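Local coordinates for protein thiol-disulfide isomerase and thioredoxins (Corynebacterium glutamicum, PDB 3LOR) that probably acts as a thioredoxin-fold oxidoreductase or thiol-disulfide isomerase of the TlpA-like family and can bind calcium, at residues 30-35 against 127-132; 37-42 against 72-77. All coordinates share one frame; numbering follows the deposited sequence.

Contact 1: residues 30-35 against 127-132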
loop_
_atom_site.group_PDB
_atom_site.type_symbol
_atom_site.label_atom_id
_atom_site.label_comp_id
_atom_site.label_asym_id
_atom_site.label_seq_id
_atom_site.Cartn_x
_atom_site.Cartn_y
_atom_site.Cartn_z
ATOM N N GLY A 30 -15.596 17.035 -26.891
ATOM C CA GLY A 30 -14.209 16.924 -27.239
ATOM C C GLY A 30 -13.304 16.426 -26.143
ATOM O O GLY A 30 -12.137 16.351 -26.339
ATOM N N LYS A 31 -13.869 16.092 -24.999
ATOM C CA LYS A 31 -13.160 15.578 -23.846
ATOM C C LYS A 31 -13.763 14.276 -23.401
ATOM O O LYS A 31 -14.938 14.065 -23.510
ATOM C CB LYS A 31 -13.285 16.531 -22.682
ATOM C CG LYS A 31 -12.140 17.379 -22.431
ATOM C CD LYS A 31 -12.195 18.605 -23.224
ATOM C CE LYS A 31 -13.232 19.481 -22.722
ATOM N NZ LYS A 31 -13.142 20.770 -23.403
ATOM N N VAL A 32 -12.924 13.419 -22.876
ATOM C CA VAL A 32 -13.375 12.275 -22.133
ATOM C C VAL A 32 -13.917 12.722 -20.791
ATOM O O VAL A 32 -13.345 13.536 -20.158
ATOM C CB VAL A 32 -12.263 11.244 -21.978
ATOM C CG1 VAL A 32 -12.691 10.134 -21.131
ATOM C CG2 VAL A 32 -11.842 10.747 -23.275
ATOM N N VAL A 33 -15.035 12.180 -20.367
ATOM C CA VAL A 33 -15.639 12.589 -19.125
ATOM C C VAL A 33 -15.638 11.484 -18.118
ATOM O O VAL A 33 -16.044 10.395 -18.388
ATOM C CB VAL A 33 -17.052 13.130 -19.292
ATOM C CG1 VAL A 33 -17.569 13.637 -18.045
ATOM C CG2 VAL A 33 -17.118 14.157 -20.301
ATOM N N VAL A 34 -15.155 11.786 -16.941
ATOM C CA VAL A 34 -15.190 10.842 -15.869
ATOM C C VAL A 34 -16.138 11.337 -14.821
ATOM O O VAL A 34 -15.915 12.355 -14.264
ATOM C CB VAL A 34 -13.795 10.661 -15.245
ATOM C CG1 VAL A 34 -13.811 9.728 -14.115
ATOM C CG2 VAL A 34 -12.840 10.246 -16.243
ATOM N N VAL A 35 -17.184 10.607 -14.534
ATOM C CA VAL A 35 -18.069 11.013 -13.493
ATOM C C VAL A 35 -17.972 10.070 -12.328
ATOM O O VAL A 35 -18.223 8.913 -12.462
ATOM C CB VAL A 35 -19.532 11.090 -13.974
ATOM C CG1 VAL A 35 -20.389 11.626 -12.953
ATOM C CG2 VAL A 35 -19.656 11.865 -15.218
ATOM N N ALA A 127 -17.702 8.763 -20.238
ATOM C CA ALA A 127 -18.207 9.159 -21.521
ATOM C C ALA A 127 -17.081 9.565 -22.439
ATOM O O ALA A 127 -16.067 10.016 -22.012
ATOM C CB ALA A 127 -19.185 10.245 -21.391
ATOM N N ASP A 128 -17.300 9.370 -23.722
ATOM C CA ASP A 128 -16.330 9.707 -24.746
ATOM C C ASP A 128 -16.355 11.159 -25.190
ATOM O O ASP A 128 -17.088 11.924 -24.700
ATOM C CB ASP A 128 -16.366 8.748 -25.928
ATOM C CG ASP A 128 -17.656 8.780 -26.684
ATOM O OD1 ASP A 128 -18.045 7.757 -27.190
ATOM O OD2 ASP A 128 -18.297 9.804 -26.767
ATOM N N ARG A 129 -15.528 11.477 -26.155
ATOM C CA ARG A 129 -15.389 12.810 -26.724
ATOM C C ARG A 129 -16.641 13.364 -27.419
ATOM O O ARG A 129 -16.793 14.536 -27.533
ATOM C CB ARG A 129 -14.185 12.888 -27.639
ATOM C CG ARG A 129 -12.884 12.776 -26.934
ATOM C CD ARG A 129 -11.792 13.225 -27.817
ATOM N NE ARG A 129 -10.541 12.542 -27.621
ATOM C CZ ARG A 129 -9.521 13.066 -26.985
ATOM N NH1 ARG A 129 -9.631 14.245 -26.455
ATOM N NH2 ARG A 129 -8.413 12.400 -26.851
ATOM N N LYS A 130 -17.539 12.497 -27.828
ATOM C CA LYS A 130 -18.829 12.943 -28.329
ATOM C C LYS A 130 -19.921 12.949 -27.279
ATOM O O LYS A 130 -21.045 13.185 -27.582
ATOM C CB LYS A 130 -19.278 12.192 -29.560
ATOM C CG LYS A 130 -18.200 11.618 -30.327
ATOM C CD LYS A 130 -18.181 12.145 -31.684
ATOM C CE LYS A 130 -17.734 11.081 -32.651
ATOM N NZ LYS A 130 -17.312 11.575 -33.965
ATOM N N GLY A 131 -19.553 12.725 -26.035
ATOM C CA GLY A 131 -20.487 12.745 -24.947
ATOM C C GLY A 131 -21.322 11.524 -24.734
ATOM O O GLY A 131 -22.308 11.548 -24.094
ATOM N N ARG A 132 -20.901 10.411 -25.245
ATOM C CA ARG A 132 -21.726 9.265 -25.045
ATOM C C ARG A 132 -21.174 8.279 -24.043
ATOM O O ARG A 132 -20.011 8.117 -23.959
ATOM C CB ARG A 132 -22.204 8.684 -26.369
ATOM C CG ARG A 132 -21.305 7.838 -27.088
ATOM C CD ARG A 132 -21.492 8.011 -28.574
ATOM N NE ARG A 132 -20.192 8.059 -29.191
ATOM C CZ ARG A 132 -19.912 7.806 -30.454
ATOM N NH1 ARG A 132 -20.844 7.494 -31.321
ATOM N NH2 ARG A 132 -18.671 7.879 -30.853
#
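Antiparallel strand pairing at one end of the central sheet of a thioredoxin-like fold joins Val33, at the start of strand 32-38, to Ala127, the last residue of strand 123-127. The two form a hydrogen-bonded pair: Val33 N donates a hydrogen bond to Ala127 O at 2.9 Å, and Ala127 N returns a bond to Val33 O at 3.0 Å. Their side chains lie on the same face of the sheet, CB to CB 4.2 Å, where a branched valine and a small alanine fit side by side. Val32 points to the other face, against Leu150 and Leu154 of helix 143-154.

Beyond the pair, residues 128-131 leave the sheet in a type I turn, the hairpin loop that leads to strand 133-138. Asp128 OD2 accepts from Lys130 N, an Asx turn, and also from Arg132 N, the two coming from opposite faces of the carboxylate, while OD1 uses its syn lone pair for Arg132 NE and also meets Arg134. Gly131 and Gly30 both have positive phi, where a CB would press on the preceding carbonyl oxygen.

Arg129 fastens the turn to the loop before strand 32-38. Its backbone O accepts a hydrogen bond from Gly30 N at 2.8 Å, on a lone pair. Its CG lies anti to the carbonyl carbon (chi1 -68°), the side chain passes along Gly30, and NH2 reaches Leu154 O. The same guanidinium, edge-on, sends NH1 to Gly30 O at 3.3 Å, with the oxygen almost exactly in its plane.

Contact 2: residues 37-42 against 72-77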
loop_
_atom_site.group_PDB
_atom_site.type_symbol
_atom_site.label_atom_id
_atom_site.label_comp_id
_atom_site.label_asym_id
_atom_site.label_seq_id
_atom_site.Cartn_x
_atom_site.Cartn_y
_atom_site.Cartn_z
ATOM N N VAL A 37 -19.533 8.984 -9.050
ATOM C CA VAL A 37 -20.769 8.995 -8.312
ATOM C C VAL A 37 -20.542 8.514 -6.891
ATOM O O VAL A 37 -20.123 7.426 -6.679
ATOM C CB VAL A 37 -21.811 8.115 -9.013
ATOM C CG1 VAL A 37 -23.122 8.246 -8.395
ATOM C CG2 VAL A 37 -21.921 8.441 -10.409
ATOM N N PHE A 38 -20.781 9.365 -5.922
ATOM C CA PHE A 38 -20.381 9.070 -4.576
ATOM C C PHE A 38 -21.344 9.486 -3.492
ATOM O O PHE A 38 -22.196 10.288 -3.702
ATOM C CB PHE A 38 -19.014 9.656 -4.287
ATOM C CG PHE A 38 -19.016 11.118 -4.118
ATOM C CD1 PHE A 38 -18.867 11.664 -2.890
ATOM C CD2 PHE A 38 -19.183 11.947 -5.190
ATOM C CE1 PHE A 38 -18.873 12.981 -2.748
ATOM C CE2 PHE A 38 -19.189 13.263 -5.040
ATOM C CZ PHE A 38 -19.041 13.792 -3.833
ATOM N N GLN A 39 -21.153 8.924 -2.321
ATOM C CA GLN A 39 -21.757 9.419 -1.107
ATOM C C GLN A 39 -20.619 9.826 -0.194
ATOM O O GLN A 39 -19.631 9.160 -0.131
ATOM C CB GLN A 39 -22.663 8.379 -0.442
ATOM C CG GLN A 39 -24.080 8.406 -0.897
ATOM C CD GLN A 39 -24.988 7.426 -0.214
ATOM O OE1 GLN A 39 -26.168 7.586 -0.253
ATOM N NE2 GLN A 39 -24.445 6.426 0.407
HETATM N N MSE A 40 -20.767 10.927 0.503
HETATM C CA MSE A 40 -19.715 11.420 1.369
HETATM C C MSE A 40 -19.377 10.506 2.530
HETATM O O MSE A 40 -18.333 10.587 3.062
HETATM C CB MSE A 40 -19.974 12.850 1.838
HETATM C CG MSE A 40 -21.281 13.096 2.534
HETATM SE SE MSE A 40 -21.582 14.854 3.104
HETATM C CE MSE A 40 -20.144 14.985 4.238
ATOM N N LEU A 41 -20.308 9.664 2.923
ATOM C CA LEU A 41 -20.120 8.774 4.042
ATOM C C LEU A 41 -19.982 7.309 3.696
ATOM O O LEU A 41 -20.152 6.489 4.526
ATOM C CB LEU A 41 -21.180 8.971 5.115
ATOM C CG LEU A 41 -21.254 10.307 5.826
ATOM C CD1 LEU A 41 -22.425 10.511 6.651
ATOM C CD2 LEU A 41 -20.020 10.672 6.536
ATOM N N CYS A 42 -19.674 6.998 2.465
ATOM C CA CYS A 42 -19.490 5.648 2.032
ATOM C C CYS A 42 -18.003 5.357 2.004
ATOM O O CYS A 42 -17.239 6.092 1.471
ATOM C CB CYS A 42 -20.129 5.456 0.666
ATOM S SG CYS A 42 -19.469 4.172 -0.278
ATOM N N SER A 72 -24.730 11.531 -5.176
ATOM C CA SER A 72 -26.028 10.912 -5.207
ATOM C C SER A 72 -26.330 10.232 -3.914
ATOM O O SER A 72 -25.928 9.135 -3.696
ATOM C CB SER A 72 -26.092 9.846 -6.286
ATOM O OG SER A 72 -25.841 10.347 -7.520
ATOM N N VAL A 73 -27.079 10.900 -3.080
ATOM C CA VAL A 73 -27.390 10.404 -1.774
ATOM C C VAL A 73 -28.688 9.660 -1.850
ATOM O O VAL A 73 -29.657 10.201 -2.254
ATOM C CB VAL A 73 -27.605 11.567 -0.835
ATOM C CG1 VAL A 73 -28.021 11.135 0.500
ATOM C CG2 VAL A 73 -26.429 12.461 -0.800
ATOM N N PHE A 74 -28.666 8.400 -1.489
ATOM C CA PHE A 74 -29.840 7.579 -1.482
ATOM C C PHE A 74 -30.232 7.017 -0.128
ATOM O O PHE A 74 -31.203 6.318 -0.003
ATOM C CB PHE A 74 -29.730 6.496 -2.519
ATOM C CG PHE A 74 -28.659 5.559 -2.268
ATOM C CD1 PHE A 74 -28.870 4.453 -1.536
ATOM C CD2 PHE A 74 -27.429 5.786 -2.748
ATOM C CE1 PHE A 74 -27.878 3.589 -1.313
ATOM C CE2 PHE A 74 -26.429 4.920 -2.517
ATOM C CZ PHE A 74 -26.655 3.833 -1.788
ATOM N N GLU A 75 -29.470 7.338 0.889
ATOM C CA GLU A 75 -29.808 6.955 2.226
ATOM C C GLU A 75 -29.359 8.076 3.150
ATOM O O GLU A 75 -28.450 8.781 2.827
ATOM C CB GLU A 75 -29.180 5.602 2.579
ATOM C CG GLU A 75 -27.695 5.588 2.508
ATOM C CD GLU A 75 -27.062 4.215 2.625
ATOM O OE1 GLU A 75 -27.743 3.224 2.891
ATOM O OE2 GLU A 75 -25.854 4.142 2.458
ATOM N N HIS A 76 -29.995 8.228 4.295
ATOM C CA HIS A 76 -29.543 9.159 5.307
ATOM C C HIS A 76 -29.404 10.562 4.837
ATOM O O HIS A 76 -28.497 11.218 5.181
ATOM C CB HIS A 76 -28.224 8.708 5.866
ATOM C CG HIS A 76 -28.230 7.297 6.292
ATOM N ND1 HIS A 76 -29.114 6.813 7.223
ATOM C CD2 HIS A 76 -27.484 6.250 5.902
ATOM C CE1 HIS A 76 -28.895 5.535 7.405
ATOM N NE2 HIS A 76 -27.911 5.167 6.616
ATOM N N HIS A 77 -30.379 11.010 4.094
ATOM C CA HIS A 77 -30.360 12.264 3.428
ATOM C C HIS A 77 -30.180 13.449 4.369
ATOM O O HIS A 77 -29.517 14.376 4.030
ATOM C CB HIS A 77 -31.668 12.442 2.684
ATOM C CG HIS A 77 -31.937 11.382 1.686
ATOM N ND1 HIS A 77 -31.764 11.573 0.344
ATOM C CD2 HIS A 77 -32.322 10.102 1.836
ATOM C CE1 HIS A 77 -32.055 10.465 -0.295
ATOM N NE2 HIS A 77 -32.407 9.560 0.587
#
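Two loops that leave neighbouring parallel strands of the thioredoxin-like fold, 32-38 and 65-71, meet beside the start of helix 43-59, where Cys42 opens a CxxC sequence of thioredoxin type that is probably the redox site. Phe38 O accepts from Ser72 N at 3.2 Å, carrying the strand pairing just past the end of strand 65-71. Beside it Val37 CG1 packs on Ser72 OG, whose polar partner is Asp101.

Gln39 carries the rest. Its CG is anti to the carbonyl carbon and the chain runs extended beyond it (chi2 -178°), bringing the amide across to residues 73-75. OE1 accepts from Phe74 N at 2.9 Å, in the plane of the amide and nearly straight (163° at the hydrogen). The amide also lies almost parallel to the Phe74 ring, the planes 11° apart, with OE1 3.3 Å above one face and displaced toward the rim near CD2. On the other branch, NE2 makes a weak bond to Glu75 OE2 at 3.4 Å.

A glutamine suits this place because one flat group offers both an acceptor and a donor: the backbone N-H indicates which end is oxygen, and the carboxylate agrees. Glu75 OE2 also lies close to Glu91 of a second subunit; two carboxylates so close may raise each other's proton affinity, and the weak bond from NE2 would offset this only slightly.

How the contacts relate
Strand 32-38 ties the two contacts together: contact 1 uses its beginning and contact 2 its end, with centres about 24 Å apart and the centre of the chain lying between them. In sequence, both segments of contact 2 fall between the two segments of contact 1. Residues 37-42 lead into helix 43-59 and then strand 65-71, a beta-alpha-beta crossover that returns the chain beside its starting strand, whereas strand 123-127 flanks the same strand on its other side and runs antiparallel. At one end of the sheet a hairpin turn joins strands 123-127 and 133-138, while the other end carries the CxxC sequence and lies near a second subunit.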